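Local coordinates for allophycocyanin beta-18 subunit apoprotein (Chroococcidiopsis thermalis PCC 7203, PDB 6HRK), which binds the bilin chromophore biliverdin IX alpha and fluoresces in the far-red, as an artificial biliprotein derived from a light-harvesting phycobilisome subunit, at residues Thr97-Lys109 with Ala121-Ser135. The protein carries 18 engineered substitutions. Sequence-based numbering, arbitrary orientation.
Sequences TARSIQLMKKIVK and AFVDEPFDYIARVIS. Engineered in segment 97-109: Lys106 (natural residue Asn). Engineered in segment 121-135: Ala121 (natural residue Thr), Ile130 (natural residue Val), Ala131 (natural residue Val), Val133 (natural residue Glu).
Phe127 is the knob of this helical hairpin: its side chain enters the hole formed by Ile101, Met104, Lys105 and Val108. Lys105 CB lies over one ring face, 4.0 Å from the Phe127 centroid, a CH-pi contact; the O of Ile101 meets the ring edge, 3.3 Å from Phe127 CD2. Apolar packing continues to both ends. Ile101 CD1 touches CG2 of the engineered Ile130 at 3.7 Å, Val108 and Val123 meet through their CG1 methyls, and small Ala98 faces the engineered Ala131, where the backbones come nearest (CA to CA 4.7 Å). The segment axes run antiparallel at 177°, 9.0 Å apart.

A polar row flanks this core. Asp128 OD1 takes two bonds, from Lys105 NZ on its syn side (2.8 Å, a salt bridge) and from Gln102 NE2 on its anti side. Lys105 NZ also donates to Gln102 OE1, closing a three-residue cluster; the lysine chain runs extended past Phe127 as far as CD, and a bend at chi3 (77°) then swings CE and NZ toward that carboxylate. One turn further, Lys109 NZ bridges to Asp124 OD1 at 2.9 Å and also bonds to Ile120 O.

Helix 46-69 covers Phe127 and Ile130, and Thr97 and Ser100 touch the biliverdin. The globin-like pairing thus joins a greasy interior to a charge-compensated flank, where two lysines probably stabilise both aspartates as carboxylates.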
ATOM      1  N   THR A  97      -5.835  -6.264  -3.561  1.00 28.83           N
ATOM      2  CA  THR A  97      -5.622  -4.875  -3.121  1.00 28.07           C
ATOM      3  C   THR A  97      -5.026  -4.829  -1.715  1.00 28.43           C
ATOM      4  O   THR A  97      -4.122  -4.035  -1.443  1.00 28.04           O
ATOM      5  CB  THR A  97      -6.940  -4.065  -3.132  1.00 27.75           C
ATOM      6  OG1 THR A  97      -7.573  -4.182  -4.414  1.00 27.30           O
ATOM      7  CG2 THR A  97      -6.691  -2.588  -2.829  1.00 27.52           C
ATOM      8  N   ALA A  98      -5.542  -5.680  -0.831  1.00 28.91           N
ATOM      9  CA  ALA A  98      -5.016  -5.807   0.526  1.00 28.72           C
ATOM     10  C   ALA A  98      -3.585  -6.339   0.512  1.00 28.84           C
ATOM     11  O   ALA A  98      -2.718  -5.792   1.194  1.00 29.11           O
ATOM     12  CB  ALA A  98      -5.912  -6.706   1.369  1.00 28.72           C
ATOM     13  N   ARG A  99      -3.346  -7.395  -0.272  1.00 29.20           N
ATOM     14  CA  ARG A  99      -2.001  -7.974  -0.428  1.00 29.41           C
ATOM     15  C   ARG A  99      -0.991  -6.931  -0.890  1.00 29.58           C
ATOM     16  O   ARG A  99       0.086  -6.830  -0.313  1.00 29.71           O
ATOM     17  CB  ARG A  99      -2.015  -9.150  -1.417  1.00 29.27           C
ATOM     18  CG  ARG A  99      -0.641  -9.701  -1.815  1.00 29.34           C
ATOM     19  CD  ARG A  99      -0.261 -11.000  -1.125  1.00 29.33           C
ATOM     20  NE  ARG A  99       0.247 -10.831   0.242  1.00 29.10           N
ATOM     21  CZ  ARG A  99       1.450 -11.212   0.694  1.00 28.88           C
ATOM     22  NH1 ARG A  99       2.348 -11.815  -0.089  1.00 28.65           N
ATOM     23  NH2 ARG A  99       1.765 -10.994   1.971  1.00 28.52           N
ATOM     24  N   SER A 100      -1.339  -6.169  -1.926  1.00 30.29           N
ATOM     25  CA  SER A 100      -0.432  -5.155  -2.488  1.00 30.80           C
ATOM     26  C   SER A 100       0.056  -4.159  -1.433  1.00 31.04           C
ATOM     27  O   SER A 100       1.230  -3.786  -1.426  1.00 31.43           O
ATOM     28  CB  SER A 100      -1.098  -4.415  -3.654  1.00 31.13           C
ATOM     29  OG  SER A 100      -2.281  -3.753  -3.247  1.00 31.29           O
ATOM     30  N   ILE A 101      -0.848  -3.756  -0.540  1.00 31.29           N
ATOM     31  CA  ILE A 101      -0.517  -2.883   0.592  1.00 31.13           C
ATOM     32  C   ILE A 101       0.394  -3.623   1.578  1.00 31.49           C
ATOM     33  O   ILE A 101       1.424  -3.092   1.991  1.00 31.42           O
ATOM     34  CB  ILE A 101      -1.799  -2.356   1.289  1.00 31.15           C
ATOM     35  CG1 ILE A 101      -2.559  -1.414   0.344  1.00 31.40           C
ATOM     36  CG2 ILE A 101      -1.476  -1.620   2.587  1.00 31.08           C
ATOM     37  CD1 ILE A 101      -4.031  -1.271   0.667  1.00 31.66           C
ATOM     38  N   GLN A 102       0.022  -4.852   1.930  1.00 31.76           N
ATOM     39  CA  GLN A 102       0.817  -5.666   2.855  1.00 32.17           C
ATOM     40  C   GLN A 102       2.188  -6.057   2.279  1.00 31.97           C
ATOM     41  O   GLN A 102       3.139  -6.259   3.034  1.00 31.90           O
ATOM     42  CB  GLN A 102       0.043  -6.923   3.284  1.00 33.11           C
ATOM     43  CG  GLN A 102      -1.250  -6.670   4.060  1.00 33.68           C
ATOM     44  CD  GLN A 102      -1.025  -6.303   5.518  1.00 35.00           C
ATOM     45  OE1 GLN A 102      -0.014  -5.697   5.874  1.00 36.38           O
ATOM     46  NE2 GLN A 102      -1.982  -6.662   6.370  1.00 35.44           N
ATOM     47  N   LEU A 103       2.279  -6.172   0.954  1.00 31.93           N
ATOM     48  CA  LEU A 103       3.560  -6.364   0.266  1.00 32.12           C
ATOM     49  C   LEU A 103       4.419  -5.114   0.389  1.00 32.65           C
ATOM     50  O   LEU A 103       5.598  -5.205   0.731  1.00 33.00           O
ATOM     51  CB  LEU A 103       3.356  -6.698  -1.218  1.00 32.19           C
ATOM     52  CG  LEU A 103       2.885  -8.117  -1.549  1.00 31.94           C
ATOM     53  CD1 LEU A 103       2.359  -8.178  -2.975  1.00 31.72           C
ATOM     54  CD2 LEU A 103       4.002  -9.131  -1.346  1.00 31.90           C
ATOM     55  N   MET A 104       3.816  -3.955   0.106  1.00 33.06           N
ATOM     56  CA  MET A 104       4.486  -2.654   0.254  1.00 32.54           C
ATOM     57  C   MET A 104       4.960  -2.399   1.686  1.00 32.70           C
ATOM     58  O   MET A 104       5.993  -1.761   1.879  1.00 32.57           O
ATOM     59  CB  MET A 104       3.589  -1.501  -0.229  1.00 32.08           C
ATOM     60  CG  MET A 104       3.539  -1.351  -1.745  1.00 31.87           C
ATOM     61  SD  MET A 104       2.675   0.126  -2.328  1.00 31.93           S
ATOM     62  CE  MET A 104       1.035  -0.143  -1.658  1.00 31.68           C
ATOM     63  N   LYS A 105       4.218  -2.897   2.679  1.00 33.44           N
ATOM     64  CA  LYS A 105       4.695  -2.905   4.072  1.00 34.17           C
ATOM     65  C   LYS A 105       6.014  -3.674   4.170  1.00 34.55           C
ATOM     66  O   LYS A 105       6.995  -3.160   4.706  1.00 34.86           O
ATOM     67  CB  LYS A 105       3.659  -3.535   5.014  1.00 33.99           C
ATOM     68  CG  LYS A 105       4.065  -3.552   6.485  1.00 34.25           C
ATOM     69  CD  LYS A 105       2.955  -4.076   7.382  1.00 34.58           C
ATOM     70  CE  LYS A 105       2.824  -5.588   7.314  1.00 34.96           C
ATOM     71  NZ  LYS A 105       1.732  -6.078   8.202  1.00 35.18           N
ATOM     72  N   LYS A 106       6.017  -4.896   3.641  1.00 34.98           N
ATOM     73  CA  LYS A 106       7.192  -5.773   3.662  1.00 35.43           C
ATOM     74  C   LYS A 106       8.413  -5.165   2.970  1.00 35.88           C
ATOM     75  O   LYS A 106       9.524  -5.277   3.486  1.00 36.31           O
ATOM     76  CB  LYS A 106       6.864  -7.127   3.021  1.00 35.07           C
ATOM     77  N   ILE A 107       8.206  -4.519   1.822  1.00 36.36           N
ATOM     78  CA  ILE A 107       9.314  -3.899   1.074  1.00 37.13           C
ATOM     79  C   ILE A 107       9.889  -2.706   1.851  1.00 37.41           C
ATOM     80  O   ILE A 107      11.105  -2.506   1.864  1.00 37.37           O
ATOM     81  CB  ILE A 107       8.914  -3.458  -0.365  1.00 37.17           C
ATOM     82  CG1 ILE A 107       8.262  -4.605  -1.164  1.00 37.63           C
ATOM     83  CG2 ILE A 107      10.127  -2.936  -1.132  1.00 37.38           C
ATOM     84  CD1 ILE A 107       8.958  -5.948  -1.059  1.00 38.02           C
ATOM     85  N   VAL A 108       9.015  -1.927   2.492  1.00 37.63           N
ATOM     86  CA  VAL A 108       9.439  -0.810   3.352  1.00 37.94           C
ATOM     87  C   VAL A 108      10.212  -1.317   4.575  1.00 38.12           C
ATOM     88  O   VAL A 108      11.241  -0.746   4.929  1.00 37.82           O
ATOM     89  CB  VAL A 108       8.236   0.078   3.777  1.00 37.88           C
ATOM     90  CG1 VAL A 108       8.619   1.068   4.877  1.00 37.93           C
ATOM     91  CG2 VAL A 108       7.694   0.836   2.574  1.00 37.69           C
ATOM     92  N   LYS A 109       9.718  -2.386   5.201  1.00 39.67           N
ATOM     93  CA  LYS A 109      10.373  -2.991   6.379  1.00 41.26           C
ATOM     94  C   LYS A 109      11.795  -3.495   6.087  1.00 43.07           C
ATOM     95  O   LYS A 109      12.678  -3.374   6.941  1.00 43.28           O
ATOM     96  CB  LYS A 109       9.518  -4.135   6.948  1.00 41.29           C
ATOM     97  CG  LYS A 109       8.176  -3.688   7.524  1.00 41.04           C
ATOM     98  CD  LYS A 109       8.194  -3.485   9.033  1.00 41.10           C
ATOM     99  CE  LYS A 109       7.804  -4.748   9.786  1.00 41.06           C
ATOM    100  NZ  LYS A 109       7.597  -4.481  11.236  1.00 40.93           N
ATOM    101  N   ALA A 121       7.975  -1.415  14.728  1.00 55.05           N
ATOM    102  CA  ALA A 121       6.632  -2.006  14.725  1.00 52.69           C
ATOM    103  C   ALA A 121       5.566  -0.984  14.314  1.00 50.27           C
ATOM    104  O   ALA A 121       4.630  -1.326  13.586  1.00 50.43           O
ATOM    105  CB  ALA A 121       6.310  -2.581  16.095  1.00 52.71           C
ATOM    106  N   PHE A 122       5.714   0.254  14.793  1.00 47.43           N
ATOM    107  CA  PHE A 122       4.819   1.389  14.460  1.00 45.35           C
ATOM    108  C   PHE A 122       4.534   1.622  12.964  1.00 42.61           C
ATOM    109  O   PHE A 122       3.474   2.141  12.613  1.00 42.79           O
ATOM    110  CB  PHE A 122       5.355   2.695  15.080  1.00 45.55           C
ATOM    111  CG  PHE A 122       6.639   3.194  14.462  1.00 45.96           C
ATOM    112  CD1 PHE A 122       6.614   4.059  13.368  1.00 46.15           C
ATOM    113  CD2 PHE A 122       7.875   2.814  14.980  1.00 46.45           C
ATOM    114  CE1 PHE A 122       7.792   4.522  12.798  1.00 46.53           C
ATOM    115  CE2 PHE A 122       9.056   3.274  14.415  1.00 47.18           C
ATOM    116  CZ  PHE A 122       9.016   4.129  13.321  1.00 47.08           C
ATOM    117  N   VAL A 123       5.490   1.266  12.105  1.00 40.02           N
ATOM    118  CA  VAL A 123       5.335   1.359  10.643  1.00 38.31           C
ATOM    119  C   VAL A 123       4.170   0.520  10.098  1.00 36.58           C
ATOM    120  O   VAL A 123       3.544   0.917   9.117  1.00 35.23           O
ATOM    121  CB  VAL A 123       6.671   1.003   9.925  1.00 38.18           C
ATOM    122  CG1 VAL A 123       6.492   0.702   8.437  1.00 37.97           C
ATOM    123  CG2 VAL A 123       7.657   2.145  10.108  1.00 38.74           C
ATOM    124  N   ASP A 124       3.887  -0.615  10.734  1.00 35.28           N
ATOM    125  CA  ASP A 124       2.817  -1.528  10.296  1.00 34.32           C
ATOM    126  C   ASP A 124       1.421  -0.887  10.283  1.00 33.50           C
ATOM    127  O   ASP A 124       0.633  -1.124   9.364  1.00 32.91           O
ATOM    128  CB  ASP A 124       2.779  -2.777  11.195  1.00 34.30           C
ATOM    129  CG  ASP A 124       4.036  -3.638  11.084  1.00 34.56           C
ATOM    130  OD1 ASP A 124       5.075  -3.152  10.583  1.00 34.33           O
ATOM    131  OD2 ASP A 124       3.983  -4.812  11.512  1.00 34.30           O
ATOM    132  N   GLU A 125       1.142  -0.073  11.300  1.00 32.41           N
ATOM    133  CA  GLU A 125      -0.209   0.441  11.599  1.00 31.87           C
ATOM    134  C   GLU A 125      -1.092   0.860  10.397  1.00 31.32           C
ATOM    135  O   GLU A 125      -2.163   0.278  10.208  1.00 31.38           O
ATOM    136  CB  GLU A 125      -0.115   1.565  12.652  1.00 31.67           C
ATOM    137  CG  GLU A 125      -1.338   2.462  12.758  1.00 31.46           C
ATOM    138  CD  GLU A 125      -1.290   3.400  13.942  1.00 31.08           C
ATOM    139  OE1 GLU A 125      -0.208   3.625  14.528  1.00 30.73           O
ATOM    140  OE2 GLU A 125      -2.364   3.934  14.266  1.00 30.59           O
ATOM    141  N   PRO A 126      -0.668   1.870   9.604  1.00 30.68           N
ATOM    142  CA  PRO A 126      -1.526   2.322   8.496  1.00 30.30           C
ATOM    143  C   PRO A 126      -1.609   1.367   7.297  1.00 30.36           C
ATOM    144  O   PRO A 126      -2.522   1.506   6.479  1.00 30.69           O
ATOM    145  CB  PRO A 126      -0.881   3.641   8.082  1.00 30.29           C
ATOM    146  CG  PRO A 126       0.555   3.461   8.409  1.00 29.94           C
ATOM    147  CD  PRO A 126       0.562   2.678   9.690  1.00 30.08           C
ATOM    148  N   PHE A 127      -0.665   0.429   7.187  1.00 30.47           N
ATOM    149  CA  PHE A 127      -0.730  -0.632   6.175  1.00 30.09           C
ATOM    150  C   PHE A 127      -1.784  -1.655   6.581  1.00 30.09           C
ATOM    151  O   PHE A 127      -2.638  -2.020   5.776  1.00 29.90           O
ATOM    152  CB  PHE A 127       0.627  -1.325   5.997  1.00 29.85           C
ATOM    153  CG  PHE A 127       1.685  -0.455   5.377  1.00 29.51           C
ATOM    154  CD1 PHE A 127       2.467   0.376   6.163  1.00 29.74           C
ATOM    155  CD2 PHE A 127       1.916  -0.485   4.008  1.00 29.41           C
ATOM    156  CE1 PHE A 127       3.453   1.175   5.600  1.00 29.66           C
ATOM    157  CE2 PHE A 127       2.899   0.309   3.435  1.00 29.56           C
ATOM    158  CZ  PHE A 127       3.668   1.143   4.231  1.00 29.70           C
ATOM    159  N   ASP A 128      -1.712  -2.104   7.835  1.00 30.73           N
ATOM    160  CA  ASP A 128      -2.708  -3.020   8.410  1.00 31.54           C
ATOM    161  C   ASP A 128      -4.098  -2.388   8.586  1.00 32.10           C
ATOM    162  O   ASP A 128      -5.104  -3.098   8.538  1.00 32.43           O
ATOM    163  CB  ASP A 128      -2.234  -3.566   9.768  1.00 31.55           C
ATOM    164  CG  ASP A 128      -1.031  -4.495   9.653  1.00 31.91           C
ATOM    165  OD1 ASP A 128      -0.832  -5.132   8.597  1.00 32.27           O
ATOM    166  OD2 ASP A 128      -0.283  -4.604  10.647  1.00 32.54           O
ATOM    167  N   TYR A 129      -4.154  -1.074   8.803  1.00 32.76           N
ATOM    168  CA  TYR A 129      -5.429  -0.373   8.971  1.00 33.55           C
ATOM    169  C   TYR A 129      -6.168  -0.237   7.640  1.00 33.84           C
ATOM    170  O   TYR A 129      -7.340  -0.609   7.536  1.00 34.73           O
ATOM    171  CB  TYR A 129      -5.220   1.009   9.598  1.00 33.69           C
ATOM    172  CG  TYR A 129      -6.505   1.792   9.768  1.00 34.00           C
ATOM    173  CD1 TYR A 129      -7.485   1.373  10.664  1.00 34.04           C
ATOM    174  CD2 TYR A 129      -6.748   2.946   9.020  1.00 34.28           C
ATOM    175  CE1 TYR A 129      -8.667   2.083  10.819  1.00 34.43           C
ATOM    176  CE2 TYR A 129      -7.925   3.664   9.169  1.00 34.47           C
ATOM    177  CZ  TYR A 129      -8.881   3.230  10.068  1.00 34.57           C
ATOM    178  OH  TYR A 129     -10.048   3.941  10.215  1.00 35.00           O
ATOM    179  N   ILE A 130      -5.475   0.294   6.634  1.00 33.74           N
ATOM    180  CA  ILE A 130      -6.039   0.444   5.285  1.00 33.75           C
ATOM    181  C   ILE A 130      -6.393  -0.928   4.691  1.00 34.00           C
ATOM    182  O   ILE A 130      -7.444  -1.073   4.068  1.00 34.09           O
ATOM    183  CB  ILE A 130      -5.086   1.236   4.345  1.00 33.83           C
ATOM    184  CG1 ILE A 130      -4.967   2.695   4.815  1.00 33.91           C
ATOM    185  CG2 ILE A 130      -5.583   1.212   2.900  1.00 33.38           C
ATOM    186  CD1 ILE A 130      -3.828   3.467   4.182  1.00 34.07           C
ATOM    187  N   ALA A 131      -5.528  -1.921   4.900  1.00 34.41           N
ATOM    188  CA  ALA A 131      -5.805  -3.303   4.484  1.00 34.88           C
ATOM    189  C   ALA A 131      -7.040  -3.899   5.172  1.00 35.03           C
ATOM    190  O   ALA A 131      -7.810  -4.626   4.538  1.00 36.10           O
ATOM    191  CB  ALA A 131      -4.592  -4.188   4.732  1.00 35.07           C
ATOM    192  N   ARG A 132      -7.221  -3.590   6.455  1.00 34.47           N
ATOM    193  CA  ARG A 132      -8.377  -4.062   7.226  1.00 35.00           C
ATOM    194  C   ARG A 132      -9.699  -3.470   6.744  1.00 35.22           C
ATOM    195  O   ARG A 132     -10.677  -4.197   6.581  1.00 35.11           O
ATOM    196  CB  ARG A 132      -8.194  -3.759   8.717  1.00 34.83           C
ATOM    197  N   VAL A 133      -9.719  -2.159   6.517  1.00 36.16           N
ATOM    198  CA  VAL A 133     -10.935  -1.460   6.078  1.00 36.82           C
ATOM    199  C   VAL A 133     -11.256  -1.750   4.599  1.00 37.22           C
ATOM    200  O   VAL A 133     -12.422  -1.742   4.214  1.00 36.29           O
ATOM    201  CB  VAL A 133     -10.848   0.064   6.359  1.00 36.89           C
ATOM    202  CG1 VAL A 133     -12.087   0.797   5.852  1.00 36.86           C
ATOM    203  CG2 VAL A 133     -10.675   0.315   7.855  1.00 37.14           C
ATOM    204  N   ILE A 134     -10.232  -2.012   3.783  1.00 38.65           N
ATOM    205  CA  ILE A 134     -10.433  -2.420   2.380  1.00 39.97           C
ATOM    206  C   ILE A 134     -11.083  -3.806   2.284  1.00 41.63           C
ATOM    207  O   ILE A 134     -11.992  -4.001   1.473  1.00 42.55           O
ATOM    208  CB  ILE A 134      -9.101  -2.358   1.567  1.00 39.72           C
ATOM    209  CG1 ILE A 134      -8.751  -0.899   1.230  1.00 39.72           C
ATOM    210  CG2 ILE A 134      -9.153  -3.190   0.284  1.00 39.68           C
ATOM    211  CD1 ILE A 134      -9.558  -0.275   0.107  1.00 39.82           C
ATOM    212  N   SER A 135     -10.633  -4.747   3.114  1.00 43.53           N
ATOM    213  CA  SER A 135     -11.097  -6.139   3.057  1.00 45.06           C
ATOM    214  C   SER A 135     -12.122  -6.511   4.150  1.00 46.52           C
ATOM    215  O   SER A 135     -12.158  -7.661   4.602  1.00 46.95           O
ATOM    216  CB  SER A 135      -9.885  -7.076   3.113  1.00 45.35           C
ATOM    217  OG  SER A 135      -9.201  -6.938   4.345  1.00 45.47           O
TER